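Local coordinates for protein uncharacterized RNA methyltransferase pyrab10780 (Pyrococcus abyssi, PDB 2JJQ) that methylates carbon 5 of uridine 54 in tRNA, using S-adenosyl-L-methionine as methyl donor and releasing S-adenosyl-L-homocysteine, at residues V351-P361 against L374-V385; E189-L197 against V208-L217. All coordinates share one frame; numbering follows the deposited sequence.

Overall arrangement
Contact 1 and contact 2 belong to different sheets on opposite sides of the chain's centre, their own centres about 43 Å apart and their nearest atoms about 20 Å apart. Contact 1 pairs neighbouring parallel strands of the class I methyltransferase fold and ends at the bound S-adenosyl-L-homocysteine, where the carboxylate of D360 accepts a hydrogen bond from the ligand's amino group; V385 lies about 3 Å, side chain to side chain, from E419, the predicted proton acceptor. Contact 2, earlier in the chain, is an antiparallel hairpin of a separate five-stranded sheet. Its L197 side chain is about 7 Å from that of C157, a ligand of the [4Fe-4S] cluster by similarity.

Contact 1: V351-P361 against L374-V385; sequences VKGFDTVIVDP and LNREKPGVIVYV. With SAH (S-adenosyl-L-homocysteine), chain B.
V359 lays CG2 over one face of the Y384 ring, 4.1 Å from its centroid, a CH-pi contact on the buried face that carries V357, V359 and Y384, where strands 356-359 and 381-385 pair in parallel. A chi1 of -170° turns the tyrosine's CG away from its own backbone N and swings the ring toward 351-361, where P361 CG lies 3.6 Å from Y384 CE2; the phenol's OH bonds to D395. On the same face V357 CG2 rests 3.8 Å from P379 CG, and L374 of the connecting helix packs CD2 against V351 and V357. Branched valines and isoleucines suit these extended strands, which are laced by bonds such as V359 N to V383 O (2.8 Å, 162° at the hydrogen). This is the beta-alpha-beta crossover 356-359, 368-377, 381-386.

The helix end is looser and wet. There K352 NZ meets E377 OE2 at 3.0 Å, from above the carboxylate plane, in a salt bridge, while one water joins G353 N to E377 OE1 and another links F354 O with G380 N. G353 fits the turn with its positive phi.

At the other end of the strand D360 presents OD2 to the amino N of S-adenosyl-L-homocysteine, 2.9 Å away. The pairing places D360 directly after strand 356-359, at the pocket, and its negative charge would probably favour a protonated ligand amine.

Contact 2: E189-L197 against V208-L217; sequences EGFLRYMVL and VNFVTKEGNL
The ring of F191 lies with one face against T212, whose CB stands 3.7 Å from the F191 ring centroid in a CH-pi contact. With chi1 at 170° the phenylalanine ring reaches across to the 208-217 side, where its edge meets E214 O and CE2 touches L217 CD1 at 3.7 Å. The bend round the ring brings G215 CA within 3.4 Å of F191 CE1, a place that suits glycine, as do its unusual backbone angles. T212 OG1 donates to K213 O and also bonds to W231.

Beside this, R193 spreads its guanidinium over K213 CG, 3.5 Å from R193 NH2, with W183 as a cation-pi partner. R193 NE (2.7 Å) and NH2 both hold G190 O, a side-on grip on one atom that restrains the guanidinium's rotation; NH2 lies on a lone pair of the carbonyl, NE above its plane.

The two strands form an antiparallel beta hairpin interrupted by a classic beta bulge: R193 N and Y194 N both bond to V211 O, at 2.9 and 3.1 Å. Past the bulge the pairing becomes regular, with V196 and N209 bonded in both directions.

M195, F210, L197 and V208 share the face toward helix 162-178. M195 runs alongside F210, its SD 3.9 Å from F210 CE1 in an oblique Met-aromatic contact; the unbranched, flexible thioether suits a place between F210 and V208, where M195 CG is already tight against V208 CG2. L197 CD2 packs on the same methyl.

Contact 1: V351-P361 against L374-V385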
loop_
_atom_site.group_PDB
_atom_site.type_symbol
_atom_site.label_atom_id
_atom_site.label_comp_id
_atom_site.label_asym_id
_atom_site.label_seq_id
_atom_site.Cartn_x
_atom_site.Cartn_y
_atom_site.Cartn_z
ATOM N N VAL A 351 11.739 7.413 -23.936
ATOM C CA VAL A 351 10.300 7.555 -24.083
ATOM C C VAL A 351 9.939 7.803 -25.526
ATOM O O VAL A 351 8.827 8.162 -25.847
ATOM C CB VAL A 351 9.787 8.693 -23.158
ATOM C CG1 VAL A 351 9.868 8.229 -21.724
ATOM C CG2 VAL A 351 10.638 9.938 -23.275
ATOM N N LYS A 352 10.885 7.582 -26.435
ATOM C CA LYS A 352 10.600 7.784 -27.849
ATOM C C LYS A 352 9.624 6.753 -28.374
ATOM O O LYS A 352 9.747 5.564 -28.051
ATOM C CB LYS A 352 11.896 7.613 -28.654
ATOM C CG LYS A 352 13.009 8.625 -28.338
ATOM C CD LYS A 352 14.095 8.531 -29.437
ATOM C CE LYS A 352 15.365 9.325 -29.106
ATOM N NZ LYS A 352 15.099 10.792 -29.165
ATOM N N GLY A 353 8.699 7.177 -29.220
ATOM C CA GLY A 353 7.920 6.249 -30.032
ATOM C C GLY A 353 6.676 5.669 -29.378
ATOM O O GLY A 353 6.109 4.713 -29.909
ATOM N N PHE A 354 6.264 6.207 -28.226
ATOM C CA PHE A 354 5.044 5.699 -27.561
ATOM C C PHE A 354 3.888 6.643 -27.822
ATOM O O PHE A 354 4.108 7.840 -27.974
ATOM C CB PHE A 354 5.298 5.584 -26.060
ATOM C CG PHE A 354 6.305 4.571 -25.742
ATOM C CD1 PHE A 354 5.960 3.206 -25.794
ATOM C CD2 PHE A 354 7.608 4.929 -25.417
ATOM C CE1 PHE A 354 6.865 2.209 -25.514
ATOM C CE2 PHE A 354 8.535 3.909 -25.160
ATOM C CZ PHE A 354 8.186 2.571 -25.192
ATOM N N ASP A 355 2.658 6.114 -27.846
ATOM C CA ASP A 355 1.459 6.963 -27.868
ATOM C C ASP A 355 1.044 7.458 -26.468
ATOM O O ASP A 355 0.543 8.573 -26.320
ATOM C CB ASP A 355 0.290 6.150 -28.425
ATOM C CG ASP A 355 0.556 5.683 -29.840
ATOM O OD1 ASP A 355 1.014 6.530 -30.637
ATOM O OD2 ASP A 355 0.314 4.504 -30.156
ATOM N N THR A 356 1.264 6.616 -25.450
ATOM C CA THR A 356 0.992 7.003 -24.081
ATOM C C THR A 356 2.112 6.545 -23.205
ATOM O O THR A 356 2.618 5.454 -23.404
ATOM C CB THR A 356 -0.337 6.361 -23.568
ATOM O OG1 THR A 356 -1.420 6.946 -24.255
ATOM C CG2 THR A 356 -0.559 6.669 -22.078
ATOM N N VAL A 357 2.526 7.369 -22.233
ATOM C CA VAL A 357 3.504 6.907 -21.273
ATOM C C VAL A 357 2.818 6.937 -19.893
ATOM O O VAL A 357 2.316 7.975 -19.462
ATOM C CB VAL A 357 4.788 7.819 -21.244
ATOM C CG1 VAL A 357 5.671 7.440 -20.064
ATOM C CG2 VAL A 357 5.601 7.686 -22.542
ATOM N N ILE A 358 2.854 5.821 -19.174
ATOM C CA ILE A 358 2.311 5.772 -17.796
ATOM C C ILE A 358 3.469 5.870 -16.862
ATOM O O ILE A 358 4.468 5.163 -17.050
ATOM C CB ILE A 358 1.656 4.425 -17.532
ATOM C CG1 ILE A 358 0.564 4.202 -18.584
ATOM C CG2 ILE A 358 1.054 4.375 -16.099
ATOM C CD1 ILE A 358 0.068 2.758 -18.552
ATOM N N VAL A 359 3.366 6.742 -15.867
ATOM C CA VAL A 359 4.420 6.784 -14.836
ATOM C C VAL A 359 3.825 6.603 -13.455
ATOM O O VAL A 359 2.837 7.234 -13.141
ATOM C CB VAL A 359 5.236 8.100 -14.893
ATOM C CG1 VAL A 359 6.061 8.162 -16.212
ATOM C CG2 VAL A 359 4.379 9.325 -14.730
ATOM N N ASP A 360 4.445 5.749 -12.636
ATOM C CA ASP A 360 3.977 5.504 -11.268
ATOM C C ASP A 360 5.221 5.569 -10.402
ATOM O O ASP A 360 5.677 4.561 -9.932
ATOM C CB ASP A 360 3.347 4.084 -11.175
ATOM C CG ASP A 360 2.563 3.867 -9.882
ATOM O OD1 ASP A 360 2.588 4.778 -9.031
ATOM O OD2 ASP A 360 1.966 2.753 -9.732
ATOM N N PRO A 361 5.802 6.758 -10.250
ATOM C CA PRO A 361 7.130 6.857 -9.664
ATOM C C PRO A 361 7.192 6.539 -8.190
ATOM O O PRO A 361 6.145 6.460 -7.544
ATOM C CB PRO A 361 7.494 8.344 -9.868
ATOM C CG PRO A 361 6.193 9.081 -9.956
ATOM C CD PRO A 361 5.278 8.066 -10.686
ATOM N N LEU A 374 10.561 13.497 -21.611
ATOM C CA LEU A 374 9.119 13.558 -21.890
ATOM C C LEU A 374 8.771 14.889 -22.585
ATOM O O LEU A 374 7.949 14.942 -23.510
ATOM C CB LEU A 374 8.339 13.423 -20.555
ATOM C CG LEU A 374 8.269 11.971 -20.027
ATOM C CD1 LEU A 374 7.778 11.906 -18.522
ATOM C CD2 LEU A 374 7.354 11.111 -20.909
ATOM N N ASN A 375 9.393 15.966 -22.112
ATOM C CA ASN A 375 9.222 17.313 -22.715
ATOM C C ASN A 375 9.712 17.410 -24.174
ATOM O O ASN A 375 9.167 18.173 -24.986
ATOM C CB ASN A 375 9.866 18.382 -21.812
ATOM C CG ASN A 375 9.009 18.708 -20.593
ATOM O OD1 ASN A 375 7.816 18.437 -20.586
ATOM N ND2 ASN A 375 9.602 19.348 -19.588
ATOM N N ARG A 376 10.743 16.646 -24.489
ATOM C CA ARG A 376 11.367 16.674 -25.813
ATOM C C ARG A 376 10.583 15.777 -26.750
ATOM O O ARG A 376 10.260 16.169 -27.866
ATOM C CB ARG A 376 12.814 16.216 -25.704
ATOM C CG ARG A 376 13.587 16.155 -26.989
ATOM C CD ARG A 376 15.100 16.134 -26.664
ATOM N NE ARG A 376 15.630 14.781 -26.461
ATOM C CZ ARG A 376 16.090 14.302 -25.301
ATOM N NH1 ARG A 376 16.102 15.066 -24.206
ATOM N NH2 ARG A 376 16.548 13.056 -25.235
ATOM N N GLU A 377 10.247 14.576 -26.285
ATOM C CA GLU A 377 9.558 13.601 -27.126
ATOM C C GLU A 377 8.078 13.879 -27.243
ATOM O O GLU A 377 7.461 13.589 -28.279
ATOM C CB GLU A 377 9.761 12.165 -26.598
ATOM C CG GLU A 377 11.170 11.647 -26.698
ATOM C CD GLU A 377 11.794 11.877 -28.070
ATOM O OE1 GLU A 377 11.174 11.462 -29.094
ATOM O OE2 GLU A 377 12.908 12.458 -28.098
ATOM N N LYS A 378 7.484 14.390 -26.165
ATOM C CA LYS A 378 6.082 14.743 -26.155
ATOM C C LYS A 378 5.143 13.621 -26.615
ATOM O O LYS A 378 4.379 13.779 -27.570
ATOM C CB LYS A 378 5.840 16.026 -26.979
ATOM C CG LYS A 378 6.512 17.293 -26.456
ATOM C CD LYS A 378 5.950 17.718 -25.082
ATOM C CE LYS A 378 4.444 17.793 -25.021
ATOM N NZ LYS A 378 3.844 18.988 -25.733
ATOM N N PRO A 379 5.148 12.493 -25.896
ATOM C CA PRO A 379 4.089 11.523 -26.162
ATOM C C PRO A 379 2.749 12.207 -26.012
ATOM O O PRO A 379 2.638 13.126 -25.201
ATOM C CB PRO A 379 4.283 10.467 -25.058
ATOM C CG PRO A 379 5.077 11.159 -23.945
ATOM C CD PRO A 379 5.941 12.181 -24.674
ATOM N N GLY A 380 1.763 11.792 -26.810
ATOM C CA GLY A 380 0.469 12.424 -26.863
ATOM C C GLY A 380 -0.227 12.474 -25.495
ATOM O O GLY A 380 -0.893 13.458 -25.170
ATOM N N VAL A 381 -0.023 11.408 -24.700
ATOM C CA VAL A 381 -0.675 11.306 -23.408
ATOM C C VAL A 381 0.332 10.817 -22.359
ATOM O O VAL A 381 1.106 9.889 -22.600
ATOM C CB VAL A 381 -1.903 10.364 -23.424
ATOM C CG1 VAL A 381 -2.472 10.218 -21.965
ATOM C CG2 VAL A 381 -2.997 10.917 -24.345
ATOM N N ILE A 382 0.338 11.475 -21.213
ATOM C CA ILE A 382 0.999 10.906 -20.046
ATOM C C ILE A 382 -0.053 10.555 -19.009
ATOM O O ILE A 382 -0.918 11.384 -18.681
ATOM C CB ILE A 382 2.064 11.876 -19.417
ATOM C CG1 ILE A 382 3.195 12.102 -20.412
ATOM C CG2 ILE A 382 2.561 11.268 -18.119
ATOM C CD1 ILE A 382 4.154 13.291 -20.012
ATOM N N VAL A 383 0.017 9.346 -18.446
ATOM C CA VAL A 383 -0.868 9.011 -17.304
ATOM C C VAL A 383 0.012 8.900 -16.060
ATOM O O VAL A 383 0.894 8.082 -16.019
ATOM C CB VAL A 383 -1.675 7.644 -17.529
ATOM C CG1 VAL A 383 -2.486 7.308 -16.266
ATOM C CG2 VAL A 383 -2.572 7.734 -18.756
ATOM N N TYR A 384 -0.220 9.745 -15.062
ATOM C CA TYR A 384 0.643 9.833 -13.907
ATOM C C TYR A 384 -0.176 9.299 -12.724
ATOM O O TYR A 384 -1.253 9.821 -12.432
ATOM C CB TYR A 384 1.057 11.293 -13.702
ATOM C CG TYR A 384 2.174 11.568 -12.675
ATOM C CD1 TYR A 384 3.141 12.564 -12.916
ATOM C CD2 TYR A 384 2.281 10.825 -11.503
ATOM C CE1 TYR A 384 4.164 12.874 -11.973
ATOM C CE2 TYR A 384 3.289 11.140 -10.538
ATOM C CZ TYR A 384 4.239 12.144 -10.811
ATOM O OH TYR A 384 5.217 12.412 -9.863
ATOM N N VAL A 385 0.300 8.222 -12.099
ATOM C CA VAL A 385 -0.337 7.641 -10.922
ATOM C C VAL A 385 0.551 7.931 -9.725
ATOM O O VAL A 385 1.767 7.756 -9.804
ATOM C CB VAL A 385 -0.446 6.106 -11.132
ATOM C CG1 VAL A 385 -1.001 5.402 -9.917
ATOM C CG2 VAL A 385 -1.294 5.829 -12.377
HETATM N N SAH B . 3.153 0.480 -11.080
HETATM C CA SAH B . 3.712 -0.414 -10.013
HETATM C CB SAH B . 4.079 0.383 -8.762
HETATM C CG SAH B . 5.211 1.358 -8.993
HETATM S SD SAH B . 5.964 1.678 -7.389
HETATM C C SAH B . 2.638 -1.404 -9.626
HETATM O O SAH B . 2.850 -2.388 -8.900
HETATM O OXT SAH B . 1.499 -1.209 -10.025
HETATM C "C5'" SAH B . 7.355 2.618 -7.967
HETATM C "C4'" SAH B . 8.334 1.706 -8.727
HETATM O "O4'" SAH B . 9.562 2.403 -9.066
HETATM C "C3'" SAH B . 8.781 0.470 -7.947
HETATM O "O3'" SAH B . 8.354 -0.705 -8.666
HETATM C "C2'" SAH B . 10.323 0.604 -7.864
HETATM O "O2'" SAH B . 11.060 -0.616 -7.987
HETATM C "C1'" SAH B . 10.659 1.470 -9.041
HETATM N N9 SAH B . 11.773 2.406 -8.924
HETATM C C8 SAH B . 12.176 3.093 -7.828
HETATM N N7 SAH B . 13.170 3.949 -8.188
HETATM C C5 SAH B . 13.371 3.833 -9.510
HETATM C C6 SAH B . 14.254 4.447 -10.524
HETATM N N6 SAH B . 15.140 5.385 -10.106
HETATM N N1 SAH B . 14.122 4.015 -11.821
HETATM C C2 SAH B . 13.229 3.073 -12.195
HETATM N N3 SAH B . 12.418 2.475 -11.312
HETATM C C4 SAH B . 12.442 2.822 -10.003
HETATM O O HOH W 1 8.666 9.990 -29.971
HETATM O O HOH W 2 2.775 10.107 -28.934
HETATM O O HOH W 3 3.727 7.647 -7.849
#

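Contact 2: E189-L197 against V208-L217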
loop_
_atom_site.group_PDB
_atom_site.type_symbol
_atom_site.label_atom_id
_atom_site.label_comp_id
_atom_site.label_asym_id
_atom_site.label_seq_id
_atom_site.Cartn_x
_atom_site.Cartn_y
_atom_site.Cartn_z
ATOM N N GLU A 189 15.966 -11.213 20.796
ATOM C CA GLU A 189 16.308 -12.605 20.680
ATOM C C GLU A 189 15.039 -13.379 20.392
ATOM O O GLU A 189 13.937 -12.906 20.672
ATOM C CB GLU A 189 16.930 -13.083 21.979
ATOM C CG GLU A 189 18.290 -12.404 22.239
ATOM C CD GLU A 189 18.916 -12.753 23.598
ATOM O OE1 GLU A 189 18.270 -13.454 24.422
ATOM O OE2 GLU A 189 20.068 -12.303 23.834
ATOM N N GLY A 190 15.196 -14.590 19.874
ATOM C CA GLY A 190 14.034 -15.422 19.576
ATOM C C GLY A 190 13.950 -15.735 18.092
ATOM O O GLY A 190 14.440 -14.949 17.253
ATOM N N PHE A 191 13.345 -16.888 17.770
ATOM C CA PHE A 191 13.445 -17.445 16.422
ATOM C C PHE A 191 12.372 -16.834 15.528
ATOM O O PHE A 191 12.694 -16.234 14.509
ATOM C CB PHE A 191 13.307 -18.976 16.479
ATOM C CG PHE A 191 13.165 -19.643 15.128
ATOM C CD1 PHE A 191 14.217 -19.625 14.221
ATOM C CD2 PHE A 191 11.987 -20.331 14.806
ATOM C CE1 PHE A 191 14.092 -20.255 12.988
ATOM C CE2 PHE A 191 11.842 -20.965 13.577
ATOM C CZ PHE A 191 12.874 -20.928 12.674
ATOM N N LEU A 192 11.112 -16.970 15.913
ATOM C CA LEU A 192 10.032 -16.512 15.049
ATOM C C LEU A 192 9.798 -14.983 15.204
ATOM O O LEU A 192 9.610 -14.499 16.314
ATOM C CB LEU A 192 8.759 -17.336 15.373
ATOM C CG LEU A 192 7.482 -17.144 14.580
ATOM C CD1 LEU A 192 7.795 -17.239 13.067
ATOM C CD2 LEU A 192 6.464 -18.228 15.021
ATOM N N ARG A 193 9.801 -14.230 14.101
ATOM C CA ARG A 193 9.669 -12.755 14.181
ATOM C C ARG A 193 8.321 -12.236 13.623
ATOM O O ARG A 193 7.647 -11.450 14.291
ATOM C CB ARG A 193 10.845 -12.066 13.483
ATOM C CG ARG A 193 12.224 -12.489 14.013
ATOM C CD ARG A 193 12.317 -12.137 15.528
ATOM N NE ARG A 193 13.537 -12.570 16.220
ATOM C CZ ARG A 193 14.597 -11.786 16.403
ATOM N NH1 ARG A 193 14.585 -10.572 15.890
ATOM N NH2 ARG A 193 15.667 -12.229 17.058
ATOM N N TYR A 194 7.940 -12.649 12.404
ATOM C CA TYR A 194 6.707 -12.170 11.773
ATOM C C TYR A 194 5.958 -13.311 11.118
ATOM O O TYR A 194 6.592 -14.257 10.597
ATOM C CB TYR A 194 7.004 -11.123 10.646
ATOM C CG TYR A 194 7.524 -9.794 11.155
ATOM C CD1 TYR A 194 6.652 -8.794 11.550
ATOM C CD2 TYR A 194 8.887 -9.555 11.226
ATOM C CE1 TYR A 194 7.126 -7.596 12.037
ATOM C CE2 TYR A 194 9.393 -8.319 11.716
ATOM C CZ TYR A 194 8.486 -7.352 12.116
ATOM O OH TYR A 194 8.938 -6.144 12.611
ATOM N N MET A 195 4.630 -13.189 11.087
ATOM C CA MET A 195 3.799 -14.004 10.223
ATOM C C MET A 195 3.215 -12.996 9.233
ATOM O O MET A 195 2.483 -12.109 9.645
ATOM C CB MET A 195 2.635 -14.628 10.991
ATOM C CG MET A 195 1.580 -15.269 10.030
ATOM S SD MET A 195 0.377 -16.380 10.797
ATOM C CE MET A 195 -0.637 -15.220 11.737
ATOM N N VAL A 196 3.584 -13.108 7.963
ATOM C CA VAL A 196 3.012 -12.194 6.951
ATOM C C VAL A 196 1.923 -12.952 6.224
ATOM O O VAL A 196 2.157 -14.084 5.754
ATOM C CB VAL A 196 4.082 -11.744 5.929
ATOM C CG1 VAL A 196 3.393 -10.880 4.783
ATOM C CG2 VAL A 196 5.251 -10.996 6.592
ATOM N N LEU A 197 0.722 -12.398 6.161
ATOM C CA LEU A 197 -0.389 -13.111 5.563
ATOM C C LEU A 197 -0.753 -12.382 4.277
ATOM O O LEU A 197 -0.831 -11.157 4.263
ATOM C CB LEU A 197 -1.585 -13.079 6.521
ATOM C CG LEU A 197 -1.607 -14.092 7.653
ATOM C CD1 LEU A 197 -2.732 -13.708 8.661
ATOM C CD2 LEU A 197 -1.927 -15.471 7.011
ATOM N N VAL A 208 0.871 -17.813 3.653
ATOM C CA VAL A 208 1.395 -17.377 4.942
ATOM C C VAL A 208 2.900 -17.491 4.849
ATOM O O VAL A 208 3.408 -18.433 4.248
ATOM C CB VAL A 208 0.807 -18.135 6.118
ATOM C CG1 VAL A 208 1.192 -19.594 6.065
ATOM C CG2 VAL A 208 1.264 -17.502 7.437
ATOM N N ASN A 209 3.609 -16.517 5.401
ATOM C CA ASN A 209 5.052 -16.486 5.344
ATOM C C ASN A 209 5.571 -16.245 6.766
ATOM O O ASN A 209 5.238 -15.239 7.389
ATOM C CB ASN A 209 5.512 -15.351 4.407
ATOM C CG ASN A 209 7.029 -15.191 4.355
ATOM O OD1 ASN A 209 7.773 -16.147 4.523
ATOM N ND2 ASN A 209 7.492 -13.982 4.057
ATOM N N PHE A 210 6.341 -17.191 7.281
ATOM C CA PHE A 210 6.976 -17.099 8.616
ATOM C C PHE A 210 8.350 -16.563 8.440
ATOM O O PHE A 210 9.207 -17.200 7.805
ATOM C CB PHE A 210 6.985 -18.499 9.301
ATOM C CG PHE A 210 5.586 -19.055 9.469
ATOM C CD1 PHE A 210 4.679 -18.422 10.330
ATOM C CD2 PHE A 210 5.149 -20.128 8.710
ATOM C CE1 PHE A 210 3.347 -18.890 10.466
ATOM C CE2 PHE A 210 3.823 -20.589 8.837
ATOM C CZ PHE A 210 2.937 -19.964 9.706
ATOM N N VAL A 211 8.585 -15.358 8.972
ATOM C CA VAL A 211 9.894 -14.766 8.878
ATOM C C VAL A 211 10.593 -15.001 10.209
ATOM O O VAL A 211 10.041 -14.682 11.251
ATOM C CB VAL A 211 9.797 -13.222 8.602
ATOM C CG1 VAL A 211 11.153 -12.604 8.502
ATOM C CG2 VAL A 211 8.904 -12.914 7.312
ATOM N N THR A 212 11.805 -15.557 10.152
ATOM C CA THR A 212 12.524 -15.990 11.323
ATOM C C THR A 212 14.000 -15.584 11.256
ATOM O O THR A 212 14.523 -15.105 10.231
ATOM C CB THR A 212 12.475 -17.533 11.439
ATOM O OG1 THR A 212 13.416 -18.076 10.518
ATOM C CG2 THR A 212 11.030 -18.111 11.139
ATOM N N LYS A 213 14.692 -15.770 12.377
ATOM C CA LYS A 213 16.129 -15.756 12.340
ATOM C C LYS A 213 16.639 -17.174 11.973
ATOM O O LYS A 213 15.849 -18.079 11.637
ATOM C CB LYS A 213 16.661 -15.248 13.688
ATOM C CG LYS A 213 16.126 -13.849 14.042
ATOM C CD LYS A 213 16.423 -12.776 12.989
ATOM C CE LYS A 213 17.878 -12.377 12.943
ATOM N NZ LYS A 213 18.192 -11.338 11.896
ATOM N N GLU A 214 17.949 -17.370 12.010
ATOM C CA GLU A 214 18.538 -18.685 11.715
ATOM C C GLU A 214 18.006 -19.737 12.693
ATOM O O GLU A 214 17.762 -19.470 13.874
ATOM C CB GLU A 214 20.078 -18.584 11.735
ATOM C CG GLU A 214 20.717 -17.666 10.638
ATOM C CD GLU A 214 20.710 -16.152 10.988
ATOM O OE1 GLU A 214 20.082 -15.749 12.018
ATOM O OE2 GLU A 214 21.350 -15.360 10.227
ATOM N N GLY A 215 17.758 -20.940 12.209
ATOM C CA GLY A 215 17.042 -21.882 13.030
ATOM C C GLY A 215 16.418 -22.936 12.143
ATOM O O GLY A 215 16.744 -23.045 10.966
ATOM N N ASN A 216 15.499 -23.686 12.717
ATOM C CA ASN A 216 14.820 -24.768 12.029
ATOM C C ASN A 216 13.328 -24.680 12.313
ATOM O O ASN A 216 12.872 -24.904 13.436
ATOM C CB ASN A 216 15.408 -26.098 12.554
ATOM C CG ASN A 216 16.943 -26.165 12.393
ATOM O OD1 ASN A 216 17.710 -26.039 13.374
ATOM N ND2 ASN A 216 17.393 -26.331 11.153
ATOM N N LEU A 217 12.544 -24.330 11.303
ATOM C CA LEU A 217 11.121 -24.181 11.517
ATOM C C LEU A 217 10.493 -25.586 11.538
ATOM O O LEU A 217 10.678 -26.356 10.584
ATOM C CB LEU A 217 10.516 -23.380 10.344
ATOM C CG LEU A 217 9.041 -23.031 10.530
ATOM C CD1 LEU A 217 8.822 -21.998 11.655
ATOM C CD2 LEU A 217 8.427 -22.549 9.181
#